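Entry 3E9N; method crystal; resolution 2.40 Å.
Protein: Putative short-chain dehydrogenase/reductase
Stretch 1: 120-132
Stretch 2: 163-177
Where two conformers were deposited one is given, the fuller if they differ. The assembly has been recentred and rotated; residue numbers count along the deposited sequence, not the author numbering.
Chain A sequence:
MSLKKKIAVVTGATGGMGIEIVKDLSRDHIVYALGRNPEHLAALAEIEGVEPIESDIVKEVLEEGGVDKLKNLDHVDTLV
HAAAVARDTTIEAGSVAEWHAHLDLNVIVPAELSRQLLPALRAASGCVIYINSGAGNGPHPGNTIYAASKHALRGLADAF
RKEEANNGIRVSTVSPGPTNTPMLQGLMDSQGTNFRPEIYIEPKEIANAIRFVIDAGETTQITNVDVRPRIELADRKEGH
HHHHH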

# COMPACT_ATOMS: atom_id res chain seq x y z
N ALA A 120 23.71 19.71 -9.06
CA ALA A 120 24.46 18.82 -9.90
C ALA A 120 23.58 17.67 -10.46
O ALA A 120 23.89 17.12 -11.52
CB ALA A 120 25.65 18.25 -9.13
N LEU A 121 22.55 17.26 -9.72
CA LEU A 121 21.72 16.15 -10.13
C LEU A 121 20.83 16.64 -11.29
O LEU A 121 20.62 15.92 -12.25
CB LEU A 121 20.82 15.65 -8.98
CG LEU A 121 21.49 14.83 -7.91
CD1 LEU A 121 20.61 14.70 -6.59
CD2 LEU A 121 22.01 13.48 -8.39
N ARG A 122 20.31 17.86 -11.16
CA ARG A 122 19.49 18.49 -12.16
C ARG A 122 20.30 18.73 -13.40
O ARG A 122 19.83 18.43 -14.50
CB ARG A 122 19.00 19.82 -11.64
CG ARG A 122 17.89 19.67 -10.64
CD ARG A 122 17.43 21.00 -10.15
NE ARG A 122 16.39 20.87 -9.14
CZ ARG A 122 15.81 21.92 -8.56
NH1 ARG A 122 16.18 23.14 -8.91
NH2 ARG A 122 14.86 21.76 -7.65
N ALA A 123 21.51 19.26 -13.20
CA ALA A 123 22.41 19.54 -14.30
C ALA A 123 22.70 18.31 -15.14
O ALA A 123 22.86 18.44 -16.33
CB ALA A 123 23.79 20.16 -13.78
N ALA A 124 22.83 17.14 -14.51
CA ALA A 124 23.13 15.91 -15.24
C ALA A 124 21.89 15.11 -15.59
O ALA A 124 22.00 14.06 -16.23
CB ALA A 124 24.12 15.00 -14.44
N SER A 125 20.71 15.60 -15.20
CA SER A 125 19.51 14.76 -15.15
C SER A 125 19.73 13.36 -14.49
O SER A 125 19.38 12.33 -15.06
CB SER A 125 18.93 14.57 -16.56
OG SER A 125 18.53 15.81 -17.09
N GLY A 126 20.34 13.35 -13.31
CA GLY A 126 20.81 12.10 -12.73
C GLY A 126 19.74 11.20 -12.13
O GLY A 126 18.53 11.52 -12.10
N CYS A 127 20.20 10.06 -11.64
CA CYS A 127 19.34 9.08 -10.99
C CYS A 127 19.71 9.00 -9.53
O CYS A 127 20.90 8.86 -9.22
CB CYS A 127 19.61 7.70 -11.57
SG CYS A 127 19.16 7.56 -13.23
N VAL A 128 18.70 9.06 -8.66
CA VAL A 128 18.89 8.91 -7.23
C VAL A 128 18.24 7.58 -6.83
O VAL A 128 17.06 7.35 -7.05
CB VAL A 128 18.26 10.11 -6.40
CG1 VAL A 128 18.47 9.91 -4.88
CG2 VAL A 128 18.88 11.41 -6.81
N ILE A 129 19.03 6.69 -6.25
CA ILE A 129 18.50 5.42 -5.88
C ILE A 129 18.62 5.23 -4.39
O ILE A 129 19.70 5.40 -3.84
CB ILE A 129 19.21 4.29 -6.61
CG1 ILE A 129 18.93 4.41 -8.12
CG2 ILE A 129 18.70 2.94 -6.07
CD1 ILE A 129 20.04 3.91 -9.00
N TYR A 130 17.51 4.90 -3.72
CA TYR A 130 17.51 4.60 -2.27
C TYR A 130 17.47 3.10 -2.06
O TYR A 130 16.73 2.40 -2.78
CB TYR A 130 16.31 5.24 -1.60
CG TYR A 130 16.17 6.75 -1.78
CD1 TYR A 130 16.82 7.62 -0.94
CD2 TYR A 130 15.36 7.29 -2.79
CE1 TYR A 130 16.66 9.01 -1.12
CE2 TYR A 130 15.20 8.66 -2.97
CZ TYR A 130 15.84 9.50 -2.13
OH TYR A 130 15.74 10.87 -2.32
N ILE A 131 18.30 2.57 -1.14
CA ILE A 131 18.22 1.18 -0.76
C ILE A 131 17.46 1.16 0.51
O ILE A 131 17.96 1.64 1.52
CB ILE A 131 19.56 0.55 -0.46
CG1 ILE A 131 20.55 0.83 -1.57
CG2 ILE A 131 19.41 -0.98 -0.33
CD1 ILE A 131 20.31 0.04 -2.75
N ASN A 132 16.25 0.59 0.47
CA ASN A 132 15.32 0.58 1.62
C ASN A 132 15.26 -0.78 2.36
O ASN A 132 16.18 -1.11 3.12
CB ASN A 132 13.89 0.97 1.15
CG ASN A 132 13.03 1.51 2.26
OD1 ASN A 132 13.41 1.46 3.45
ND2 ASN A 132 11.88 2.07 1.90
N GLU A 163 8.56 15.93 -6.79
CA GLU A 163 9.20 17.23 -6.83
C GLU A 163 10.17 17.39 -8.01
O GLU A 163 10.30 18.48 -8.54
CB GLU A 163 9.94 17.50 -5.53
CG GLU A 163 9.12 18.18 -4.45
CD GLU A 163 9.95 18.51 -3.22
OE1 GLU A 163 11.11 18.07 -3.12
OE2 GLU A 163 9.43 19.22 -2.32
N GLU A 164 10.88 16.33 -8.40
CA GLU A 164 11.99 16.53 -9.34
C GLU A 164 11.84 15.95 -10.74
O GLU A 164 12.75 16.13 -11.55
CB GLU A 164 13.30 16.03 -8.72
CG GLU A 164 13.68 16.81 -7.46
CD GLU A 164 13.97 18.27 -7.77
OE1 GLU A 164 14.44 18.57 -8.89
OE2 GLU A 164 13.74 19.12 -6.89
N ALA A 165 10.72 15.26 -11.03
CA ALA A 165 10.55 14.62 -12.36
C ALA A 165 10.75 15.60 -13.52
O ALA A 165 11.48 15.29 -14.48
CB ALA A 165 9.20 13.92 -12.48
N ASN A 166 10.12 16.77 -13.43
CA ASN A 166 10.29 17.84 -14.44
C ASN A 166 11.72 18.34 -14.65
O ASN A 166 12.05 18.92 -15.70
CB ASN A 166 9.37 19.03 -14.14
CG ASN A 166 7.94 18.73 -14.51
OD1 ASN A 166 7.10 18.51 -13.64
ND2 ASN A 166 7.67 18.62 -15.83
N ASN A 167 12.58 18.13 -13.66
CA ASN A 167 13.93 18.58 -13.84
C ASN A 167 14.83 17.54 -14.42
O ASN A 167 16.04 17.78 -14.54
CB ASN A 167 14.48 19.09 -12.54
CG ASN A 167 13.64 20.21 -12.00
OD1 ASN A 167 13.27 21.11 -12.76
ND2 ASN A 167 13.29 20.14 -10.72
N GLY A 168 14.27 16.38 -14.78
CA GLY A 168 15.08 15.39 -15.45
C GLY A 168 15.65 14.38 -14.49
O GLY A 168 16.36 13.45 -14.91
N ILE A 169 15.34 14.53 -13.20
CA ILE A 169 15.83 13.59 -12.20
C ILE A 169 14.95 12.35 -12.07
O ILE A 169 13.71 12.43 -12.02
CB ILE A 169 15.98 14.25 -10.81
CG1 ILE A 169 17.03 15.39 -10.87
CG2 ILE A 169 16.32 13.19 -9.72
CD1 ILE A 169 17.21 16.15 -9.58
N ARG A 170 15.60 11.18 -12.06
CA ARG A 170 14.91 9.95 -11.83
C ARG A 170 15.18 9.48 -10.41
O ARG A 170 16.30 9.63 -9.87
CB ARG A 170 15.28 8.89 -12.89
CG ARG A 170 14.99 9.41 -14.34
CD ARG A 170 15.08 8.29 -15.38
NE ARG A 170 16.44 7.82 -15.64
CZ ARG A 170 16.78 6.95 -16.59
NH1 ARG A 170 15.86 6.40 -17.41
NH2 ARG A 170 18.05 6.60 -16.72
N VAL A 171 14.13 8.94 -9.79
CA VAL A 171 14.21 8.54 -8.42
C VAL A 171 13.73 7.10 -8.32
O VAL A 171 12.70 6.75 -8.88
CB VAL A 171 13.40 9.45 -7.53
CG1 VAL A 171 13.60 9.03 -6.07
CG2 VAL A 171 13.86 10.89 -7.69
N SER A 172 14.50 6.27 -7.62
CA SER A 172 14.20 4.89 -7.55
C SER A 172 14.50 4.28 -6.18
O SER A 172 15.42 4.70 -5.48
CB SER A 172 14.94 4.16 -8.65
OG SER A 172 14.59 2.79 -8.62
N THR A 173 13.69 3.28 -5.80
CA THR A 173 13.90 2.58 -4.57
C THR A 173 14.10 1.13 -4.84
O THR A 173 13.31 0.47 -5.47
CB THR A 173 12.68 2.68 -3.64
OG1 THR A 173 11.54 2.22 -4.37
CG2 THR A 173 12.46 4.11 -3.23
N VAL A 174 15.18 0.60 -4.34
CA VAL A 174 15.40 -0.79 -4.45
C VAL A 174 15.09 -1.29 -3.06
O VAL A 174 15.71 -0.84 -2.11
CB VAL A 174 16.87 -1.06 -4.87
CG1 VAL A 174 17.21 -2.55 -4.72
CG2 VAL A 174 17.08 -0.54 -6.32
N SER A 175 14.13 -2.22 -2.93
CA SER A 175 13.68 -2.63 -1.57
C SER A 175 13.96 -4.08 -1.25
O SER A 175 13.19 -4.98 -1.63
CB SER A 175 12.21 -2.35 -1.35
OG SER A 175 11.77 -1.21 -2.07
N PRO A 176 15.07 -4.35 -0.58
CA PRO A 176 15.29 -5.71 -0.08
C PRO A 176 14.39 -6.07 1.12
O PRO A 176 13.91 -5.19 1.84
CB PRO A 176 16.75 -5.70 0.37
CG PRO A 176 17.22 -4.25 0.23
CD PRO A 176 16.04 -3.38 -0.08
N GLY A 177 14.18 -7.35 1.37
CA GLY A 177 13.40 -7.72 2.53
C GLY A 177 13.30 -9.22 2.64
O GLY A 177 13.78 -9.93 1.78

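The strongest polar contact between the two stretches is a salt bridge between Arg122, on the helix of stretch 1, and Glu164, on the helix of stretch 2. The side chain of Arg122 is fully extended beyond chi1 (m, then t, t), which carries its guanidinium to Glu164. The carboxylate meets the guanidinium edge with both oxygens: Arg122 NH2 donates to Glu164 OE2 at 3.0 Å, nearly linear at 172°, and Arg122 NE donates to Glu164 OE1, also at 3.0 Å but more bent. Asn167 completes the cluster. Its ND2 donates to Glu164 OE1 at 2.7 Å and lies over one face of the guanidinium, so the amide helps to fix the carboxylate that receives the arginine.

Beyond this cluster, two parallel strands, one running from Cys127 to Ile131 and the other beginning at Arg170, are joined by a continuous ladder of backbone hydrogen bonds. Arg170 N donates to Gly126 O (2.9 Å), and Arg170 O accepts from Val128 N (2.7 Å). The pattern repeats two residues on, with Ser172 N bound to Val128 O (2.8 Å) and Tyr130 N to Ser172 O (2.7 Å), and again with Val174 N to Tyr130 O (2.8 Å) and Asn132 N to Val174 O (3.0 Å). As is usual in parallel pairing, alternate residues of each strand make the bonds. The same carbonyls also receive CA-H...O contacts, such as Ile129 CA to Ser172 O at 3.2 Å.

The turns leading into the ladder are closely fitted. Ser125 leaves the helix with positive phi in a Schellman motif, and its CA lies 4.5 Å from the CA of Gly168. Gly168, at phi/psi 95/0, occupies a conformation that calls for glycine; an ideal CB would also lie only 2.5 Å from Ser125 OG. Gly126 has no such conflict with the other stretch, but a CB there would be crowded by Leu121 CD2 at 3.4 Å.

Side chains alternate between the two faces of the sheet. Cys127, Ile129 and Ile131 share one face with Arg170, Ser172 and Val174. At its start, Arg170 NE makes a weak hydrogen bond to Cys127 SG (3.6 Å), while the arginine's terminal nitrogens are bonded elsewhere in the structure. Further along, Ile129 CG2 packs on Val174 CG2 at 3.8 Å, and Ile131 CG2 reaches Pro176 CG at 4.0 Å. The small Ser172 is buried here, its hydroxyl satisfied elsewhere.

The other face carries Val128 and Tyr130 beside Val171 and Thr173. The Tyr130 ring presents its edge to Val171, with CE2 3.5 Å from Val171 CG1, so the valine methyl packs against the rim of the ring. Ile169, just before the strand, connects this packing to the helix: its CG2 lies 4.3 Å from Val128 CG2, while its CD1 approaches Leu121 CB and Arg122 CG, each at 3.7 Å. The aliphatic part of Arg122 thus packs against isoleucine while its charged end pairs with Glu164. Altogether the contact buries 932 Å², summed over both stretches.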